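Local coordinates for endo-1,4-beta-xylanase C (Paenibacillus barcinonensis, PDB 4XUR), which cleaves internal beta-1,4 linkages in xylan, this chain being one of its non-catalytic xylan-binding modules, a family 22 carbohydrate-binding domain, at residues Phe80-Asp85 with Thr116-Gly121. Residues are numbered along the deposited sequence; the frame is centred on the assembly and turned at random.
Sequences FWAMYD and TTLNKG
The carbonyl oxygen of Y84 takes the backbone N-H of G121, with N to O at 2.7 Å. This tie joins the segments 80-85 and 116-121 just past the ends of their strands. The positive phi of G121, 83°, suits a glycine at the turn after strand 109-119. The Y84 ring, its CG held between backbone N and carbonyl carbon (chi1 79°), lies against the other segment: CA of K120 stands over one face, 3.9 Å from the ring centroid, as a CH-pi contact offset toward the rim. At the ring's edge, Y84 CE1 meets L118 O at 3.5 Å. The phenol OH hydrogen-bonds to the carbonyl of P88. An alanine here would probably leave the CA of K120 and the CB of L118 without the ring they rest on, and the P88 carbonyl without its phenol hydroxyl. L118 sets CD2 against A82, 4.1 Å from its CB. M83 CG rests 3.8 Å from G121 C. Strand 75-83 belongs to one antiparallel sheet and strand 109-119 to the other, so this contact bridges the two sheets of the carbohydrate-binding module's beta-sandwich, where strand 109-119, outermost in its sheet, leads on to strand 124-131.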
loop_
_atom_site.group_PDB
_atom_site.type_symbol
_atom_site.label_atom_id
_atom_site.label_comp_id
_atom_site.label_asym_id
_atom_site.label_seq_id
_atom_site.Cartn_x
_atom_site.Cartn_y
_atom_site.Cartn_z
ATOM N N PHE A 80 -3.147 -4.558 6.479
ATOM C CA PHE A 80 -1.688 -4.419 6.612
ATOM C C PHE A 80 -1.362 -3.543 7.793
ATOM O O PHE A 80 -2.204 -2.824 8.248
ATOM C CB PHE A 80 -1.011 -3.889 5.337
ATOM C CG PHE A 80 -1.281 -2.448 4.984
ATOM C CD1 PHE A 80 -2.338 -2.105 4.128
ATOM C CD2 PHE A 80 -0.402 -1.423 5.389
ATOM C CE1 PHE A 80 -2.526 -0.781 3.711
ATOM C CE2 PHE A 80 -0.601 -0.111 5.004
ATOM C CZ PHE A 80 -1.659 0.202 4.159
ATOM N N TRP A 81 -0.103 -3.628 8.246
ATOM C CA TRP A 81 0.416 -2.798 9.356
ATOM C C TRP A 81 1.366 -1.815 8.836
ATOM O O TRP A 81 2.162 -2.120 7.932
ATOM C CB TRP A 81 1.084 -3.681 10.383
ATOM C CG TRP A 81 0.101 -4.608 11.090
ATOM C CD1 TRP A 81 -0.389 -5.775 10.618
ATOM C CD2 TRP A 81 -0.436 -4.452 12.406
ATOM N NE1 TRP A 81 -1.268 -6.325 11.498
ATOM C CE2 TRP A 81 -1.336 -5.526 12.607
ATOM C CE3 TRP A 81 -0.346 -3.463 13.368
ATOM C CZ2 TRP A 81 -2.037 -5.688 13.803
ATOM C CZ3 TRP A 81 -1.055 -3.630 14.553
ATOM C CH2 TRP A 81 -1.910 -4.703 14.737
ATOM N N ALA A 82 1.319 -0.604 9.380
ATOM C CA ALA A 82 2.182 0.485 8.912
ATOM C C ALA A 82 2.763 1.205 10.096
ATOM O O ALA A 82 2.140 1.206 11.191
ATOM C CB ALA A 82 1.413 1.446 8.023
ATOM N N MET A 83 3.945 1.795 9.884
ATOM C CA MET A 83 4.682 2.577 10.923
ATOM C C MET A 83 5.551 3.633 10.258
ATOM O O MET A 83 6.077 3.424 9.176
ATOM C CB MET A 83 5.477 1.631 11.823
ATOM C CG MET A 83 6.142 2.299 13.054
ATOM S SD MET A 83 7.775 2.975 12.689
ATOM C CE MET A 83 8.727 1.469 12.737
ATOM N N TYR A 84 5.734 4.784 10.977
ATOM C CA TYR A 84 6.715 5.797 10.594
ATOM C C TYR A 84 7.477 6.224 11.885
ATOM O O TYR A 84 6.932 6.204 12.920
ATOM C CB TYR A 84 6.027 6.978 9.892
ATOM C CG TYR A 84 5.323 8.002 10.780
ATOM C CD1 TYR A 84 4.051 7.742 11.320
ATOM C CD2 TYR A 84 5.954 9.187 11.121
ATOM C CE1 TYR A 84 3.385 8.677 12.088
ATOM C CE2 TYR A 84 5.293 10.134 11.919
ATOM C CZ TYR A 84 4.083 9.866 12.456
ATOM O OH TYR A 84 3.452 10.802 13.252
ATOM N N ASP A 85 8.749 6.567 11.719
ATOM C CA ASP A 85 9.563 6.986 12.889
ATOM C C ASP A 85 10.443 8.258 12.646
ATOM O O ASP A 85 11.506 8.368 13.232
ATOM C CB ASP A 85 10.388 5.789 13.422
ATOM C CG ASP A 85 11.404 5.236 12.438
ATOM O OD1 ASP A 85 11.850 5.971 11.502
ATOM O OD2 ASP A 85 11.798 4.045 12.595
ATOM N N THR A 116 -6.047 5.335 8.548
ATOM C CA THR A 116 -5.919 5.431 9.992
ATOM C C THR A 116 -4.873 6.506 10.328
ATOM O O THR A 116 -4.004 6.806 9.502
ATOM C CB THR A 116 -5.535 4.110 10.680
ATOM O OG1 THR A 116 -4.151 3.808 10.450
ATOM C CG2 THR A 116 -6.331 2.947 10.194
ATOM N N THR A 117 -4.998 7.090 11.540
ATOM C CA THR A 117 -4.008 8.037 12.049
ATOM C C THR A 117 -2.959 7.274 12.902
ATOM O O THR A 117 -3.293 6.645 13.869
ATOM C CB THR A 117 -4.700 9.169 12.913
ATOM O OG1 THR A 117 -5.592 9.935 12.082
ATOM C CG2 THR A 117 -3.630 10.145 13.467
ATOM N N LEU A 118 -1.712 7.374 12.512
ATOM C CA LEU A 118 -0.633 6.673 13.210
ATOM C C LEU A 118 0.074 7.685 14.119
ATOM O O LEU A 118 0.254 8.841 13.727
ATOM C CB LEU A 118 0.350 6.095 12.257
ATOM C CG LEU A 118 -0.158 4.876 11.473
ATOM C CD1 LEU A 118 -0.853 5.378 10.233
ATOM C CD2 LEU A 118 0.963 3.984 11.165
ATOM N N ASN A 119 0.470 7.220 15.270
ATOM C CA ASN A 119 1.400 7.969 16.159
ATOM C C ASN A 119 2.831 7.614 15.799
ATOM O O ASN A 119 3.164 6.439 15.583
ATOM C CB ASN A 119 1.105 7.599 17.606
ATOM C CG ASN A 119 -0.360 7.880 17.990
ATOM O OD1 ASN A 119 -1.121 6.943 18.308
ATOM N ND2 ASN A 119 -0.760 9.117 17.913
ATOM N N LYS A 120 3.698 8.630 15.743
ATOM C CA LYS A 120 5.139 8.438 15.487
ATOM C C LYS A 120 5.663 7.229 16.265
ATOM O O LYS A 120 5.465 7.112 17.468
ATOM C CB LYS A 120 5.891 9.726 15.907
ATOM C CG LYS A 120 7.365 9.723 15.600
ATOM C CD LYS A 120 7.967 11.131 15.762
ATOM C CE LYS A 120 9.432 11.074 16.102
ATOM N NZ LYS A 120 10.079 12.375 15.752
ATOM N N GLY A 121 6.263 6.284 15.552
ATOM C CA GLY A 121 6.873 5.090 16.152
ATOM C C GLY A 121 6.029 3.862 16.500
ATOM O O GLY A 121 6.585 2.837 16.866
#